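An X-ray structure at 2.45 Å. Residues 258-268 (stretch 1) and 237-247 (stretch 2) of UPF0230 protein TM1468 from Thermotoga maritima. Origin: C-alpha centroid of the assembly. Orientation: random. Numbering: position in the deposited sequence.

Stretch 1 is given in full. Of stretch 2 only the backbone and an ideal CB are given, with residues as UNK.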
# COMPACT_ATOMS: atom_id res chain seq x y z
N LEU A 258 -4.55 1.06 -17.22
CA LEU A 258 -5.35 0.30 -16.27
C LEU A 258 -6.52 1.10 -15.77
O LEU A 258 -7.66 0.59 -15.76
CB LEU A 258 -4.49 -0.16 -15.09
CG LEU A 258 -5.20 -0.83 -13.91
CD1 LEU A 258 -5.99 -2.04 -14.36
CD2 LEU A 258 -4.18 -1.22 -12.86
N LEU A 259 -6.24 2.35 -15.35
CA LEU A 259 -7.27 3.29 -14.88
C LEU A 259 -8.28 3.70 -15.95
O LEU A 259 -9.47 3.72 -15.69
CB LEU A 259 -6.63 4.56 -14.26
CG LEU A 259 -5.79 4.33 -12.98
CD1 LEU A 259 -5.01 5.59 -12.62
CD2 LEU A 259 -6.63 3.85 -11.79
N ASN A 260 -7.82 4.03 -17.14
CA ASN A 260 -8.69 4.19 -18.27
C ASN A 260 -9.62 3.00 -18.48
O ASN A 260 -10.80 3.16 -18.71
CB ASN A 260 -7.85 4.46 -19.54
CG ASN A 260 -7.39 5.92 -19.63
OD1 ASN A 260 -7.77 6.74 -18.80
ND2 ASN A 260 -6.59 6.24 -20.64
N THR A 261 -9.09 1.78 -18.43
CA THR A 261 -9.93 0.65 -18.66
C THR A 261 -10.90 0.49 -17.52
O THR A 261 -12.02 0.12 -17.76
CB THR A 261 -9.15 -0.61 -18.82
OG1 THR A 261 -8.26 -0.43 -19.92
CG2 THR A 261 -10.10 -1.81 -19.09
N LEU A 262 -10.47 0.82 -16.30
CA LEU A 262 -11.34 0.72 -15.15
C LEU A 262 -12.60 1.57 -15.34
O LEU A 262 -13.70 1.11 -15.02
CB LEU A 262 -10.62 1.13 -13.87
CG LEU A 262 -11.38 0.87 -12.56
CD1 LEU A 262 -11.87 -0.54 -12.38
CD2 LEU A 262 -10.53 1.25 -11.37
N ARG A 263 -12.44 2.76 -15.92
CA ARG A 263 -13.60 3.67 -16.14
C ARG A 263 -14.65 3.15 -17.11
O ARG A 263 -15.79 3.51 -17.01
CB ARG A 263 -13.15 5.04 -16.62
CG ARG A 263 -12.52 5.87 -15.53
CD ARG A 263 -11.99 7.12 -16.13
NE ARG A 263 -11.11 7.78 -15.19
CZ ARG A 263 -11.54 8.54 -14.19
NH1 ARG A 263 -12.84 8.77 -13.98
NH2 ARG A 263 -10.65 9.09 -13.39
N LYS A 264 -14.26 2.32 -18.05
CA LYS A 264 -15.24 1.77 -18.99
C LYS A 264 -16.31 0.99 -18.25
O LYS A 264 -17.39 0.83 -18.76
CB LYS A 264 -14.58 0.87 -20.04
CG LYS A 264 -13.67 1.63 -20.96
CD LYS A 264 -13.01 0.76 -22.01
CE LYS A 264 -11.82 1.47 -22.61
NZ LYS A 264 -11.41 0.83 -23.86
N SER A 265 -16.02 0.50 -17.05
CA SER A 265 -17.03 -0.28 -16.37
C SER A 265 -17.31 0.05 -14.92
O SER A 265 -18.14 -0.60 -14.31
CB SER A 265 -16.76 -1.76 -16.58
OG SER A 265 -15.41 -2.02 -16.66
N TYR A 266 -16.70 1.10 -14.39
CA TYR A 266 -17.02 1.53 -13.02
C TYR A 266 -17.18 3.06 -12.94
O TYR A 266 -16.53 3.79 -13.70
CB TYR A 266 -15.94 1.01 -12.05
CG TYR A 266 -16.05 -0.49 -11.83
CD1 TYR A 266 -16.87 -1.00 -10.82
CD2 TYR A 266 -15.37 -1.38 -12.63
CE1 TYR A 266 -17.00 -2.36 -10.62
CE2 TYR A 266 -15.50 -2.76 -12.44
CZ TYR A 266 -16.32 -3.23 -11.44
OH TYR A 266 -16.47 -4.56 -11.24
N GLU A 267 -18.07 3.52 -12.05
CA GLU A 267 -18.14 4.93 -11.69
C GLU A 267 -16.99 5.19 -10.72
O GLU A 267 -17.05 4.83 -9.53
CB GLU A 267 -19.52 5.31 -11.08
CG GLU A 267 -19.90 6.78 -11.35
CD GLU A 267 -21.06 7.32 -10.51
OE1 GLU A 267 -22.12 6.65 -10.44
OE2 GLU A 267 -20.92 8.44 -9.95
N VAL A 268 -15.90 5.76 -11.25
CA VAL A 268 -14.77 6.20 -10.44
C VAL A 268 -15.01 7.65 -9.97
O VAL A 268 -14.89 8.60 -10.75
CB VAL A 268 -13.43 6.13 -11.19
CG1 VAL A 268 -12.30 6.27 -10.22
CG2 VAL A 268 -13.27 4.84 -11.94
N UNK A 237 -20.12 -5.63 -8.62
CA UNK A 237 -20.71 -5.57 -9.99
C UNK A 237 -20.30 -4.36 -10.82
O UNK A 237 -20.07 -3.31 -10.27
CB UNK A 237 -22.24 -5.58 -9.89
N UNK A 238 -20.23 -4.51 -12.13
CA UNK A 238 -19.95 -3.38 -13.00
C UNK A 238 -20.91 -2.20 -12.72
O UNK A 238 -22.08 -2.38 -12.43
CB UNK A 238 -20.05 -3.82 -14.46
N UNK A 239 -20.38 -0.99 -12.79
CA UNK A 239 -21.14 0.21 -12.47
C UNK A 239 -21.20 0.57 -10.99
O UNK A 239 -21.97 1.43 -10.60
CB UNK A 239 -22.57 0.05 -12.99
N UNK A 240 -20.41 -0.10 -10.15
CA UNK A 240 -20.31 0.28 -8.74
C UNK A 240 -19.50 1.59 -8.57
O UNK A 240 -18.72 1.97 -9.42
CB UNK A 240 -19.66 -0.85 -7.94
N UNK A 241 -19.73 2.29 -7.47
CA UNK A 241 -19.01 3.52 -7.16
C UNK A 241 -17.69 3.18 -6.49
O UNK A 241 -17.69 2.52 -5.45
CB UNK A 241 -19.85 4.44 -6.27
N UNK A 242 -16.59 3.68 -7.04
CA UNK A 242 -15.28 3.37 -6.52
C UNK A 242 -14.45 4.62 -6.27
O UNK A 242 -14.64 5.63 -6.93
CB UNK A 242 -14.54 2.44 -7.48
N UNK A 243 -13.51 4.54 -5.33
CA UNK A 243 -12.35 5.46 -5.32
C UNK A 243 -11.08 4.62 -5.47
O UNK A 243 -11.05 3.48 -5.03
CB UNK A 243 -12.30 6.29 -4.04
N UNK A 244 -10.04 5.18 -6.07
CA UNK A 244 -8.91 4.39 -6.57
C UNK A 244 -7.56 5.13 -6.44
O UNK A 244 -7.46 6.32 -6.72
CB UNK A 244 -9.15 4.02 -8.03
N UNK A 245 -6.54 4.39 -6.03
CA UNK A 245 -5.16 4.82 -6.19
C UNK A 245 -4.52 3.86 -7.18
O UNK A 245 -4.41 2.70 -6.92
CB UNK A 245 -4.41 4.85 -4.86
N UNK A 246 -4.14 4.36 -8.35
CA UNK A 246 -3.32 3.60 -9.28
C UNK A 246 -1.88 3.60 -8.81
O UNK A 246 -1.32 4.67 -8.47
CB UNK A 246 -3.42 4.17 -10.70
N UNK A 247 -1.28 2.41 -8.74
CA UNK A 247 0.12 2.30 -8.33
C UNK A 247 0.98 1.71 -9.41
O UNK A 247 0.51 0.96 -10.26
CB UNK A 247 0.24 1.45 -7.06

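Stretch 1 runs from the end of a helix through a turn into the start of a strand, which pairs in parallel with the strand of stretch 2; the helix runs roughly antiparallel to that strand, their N-to-C directions 153° apart.

Position 237 directs its CA-to-CB bond away from stretch 1, with phi near -57° and psi near 149°. Many residues could stand here, proline among them, since that phi suits its ring. It is Pro237, the first residue of a type II turn, and its O lies 3.2 Å from CE1 of Tyr266.

At 238 the bond points sideways, with the ideal CB 3.7 Å from O of Ser265. A polar or long flexible side chain could run past the serine. Glu238 does so, its OE1 reaching 3.1 Å from CB of Ser265. Its backbone also packs: CA sits over one face of the Tyr266 ring, 4.3 Å from the centroid, a CH-pi contact.

Position 239 has phi 84° and psi 9°, where a CB would be jammed against the carbonyl O of 238. Glycine is called for, and Gly239 is found. Its N donates a hydrogen bond to O of Ser265 (2.7 Å).

At 240 the ideal CB is 4.0 Å from CD1 of Tyr266. CB can rest against the ring, and small residues such as alanine, serine or threonine would sit there easily, though nothing visible rules out a larger one. Ser240 rests its CB there, while its OG donates a hydrogen bond to O of Pro237 (2.7 Å), bracing the turn. Its O accepts a weak hydrogen bond from N of Glu267 (3.1 Å).

Position 241 shares a sheet face with Glu267, so a basic or polar chain would suit. Lys241 complements the charge, although its NZ stays 4.5 Å from OE1 of Glu267, beyond a salt bridge.

Position 242 turns to the other face, with Val268, near Tyr266 and Leu262. A mid-sized aliphatic residue is expected. Leu242 brings CD1 to 3.7 Å from CB of Tyr266 and 4.2 Å from CD1 of Leu262; its N donates to O of Glu267 (2.8 Å), continuing the parallel pairing.

Positions 243, 245 and 247 point away, leaving the choice open as far as stretch 1 is concerned; they are Arg243, Ile245 and Val247.

At 244 the bond points toward methyls of Leu259, Leu262 and Val268, each about 4.5 Å from the ideal CB. A compact apolar residue fits. Val244 touches all three: CG1 lies 3.5 Å from CD2 of Leu259, and CG2 lies 3.8 Å from both CD2 of Leu262 and CG1 of Val268.

At 246 an ideal CB would clash with CD1 of Leu259 at 2.9 Å, so with Leu259 as placed, only glycine fits. Gly246 avoids this, its CA lying 4.2 Å from CD2 of Leu259.

Stretch 2 (237-247) PEGSKLRVIGV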
# COMPACT_ATOMS: atom_id res chain seq x y z
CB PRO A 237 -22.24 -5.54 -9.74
CG PRO A 237 -22.43 -5.96 -8.27
CD PRO A 237 -21.13 -5.68 -7.54
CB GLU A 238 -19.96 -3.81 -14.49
CG GLU A 238 -20.32 -2.65 -15.48
CD GLU A 238 -19.91 -2.88 -16.94
OE1 GLU A 238 -19.08 -3.79 -17.21
OE2 GLU A 238 -20.43 -2.12 -17.80
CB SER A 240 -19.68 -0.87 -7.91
OG SER A 240 -20.53 -2.02 -7.93
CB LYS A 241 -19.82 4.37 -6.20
CG LYS A 241 -20.57 5.56 -6.80
CD LYS A 241 -20.69 6.66 -5.70
CE LYS A 241 -21.72 7.69 -6.01
NZ LYS A 241 -23.03 7.01 -6.07
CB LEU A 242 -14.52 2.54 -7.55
CG LEU A 242 -15.04 1.23 -8.11
CD1 LEU A 242 -13.94 0.64 -8.96
CD2 LEU A 242 -15.46 0.25 -6.99
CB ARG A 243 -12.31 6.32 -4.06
CG ARG A 243 -13.48 7.27 -3.92
CD ARG A 243 -13.24 8.36 -2.87
NE ARG A 243 -13.11 7.77 -1.53
CZ ARG A 243 -13.17 8.46 -0.38
NH1 ARG A 243 -13.37 9.75 -0.39
NH2 ARG A 243 -13.04 7.83 0.79
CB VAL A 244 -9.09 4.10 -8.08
CG1 VAL A 244 -8.01 3.18 -8.60
CG2 VAL A 244 -10.44 3.49 -8.33
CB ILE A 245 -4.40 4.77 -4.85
CG1 ILE A 245 -5.10 5.68 -3.83
CG2 ILE A 245 -2.93 5.22 -5.02
CD1 ILE A 245 -4.39 5.72 -2.47
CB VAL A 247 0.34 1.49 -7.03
CG1 VAL A 247 -0.36 2.17 -5.85
CG2 VAL A 247 -0.14 0.07 -7.21
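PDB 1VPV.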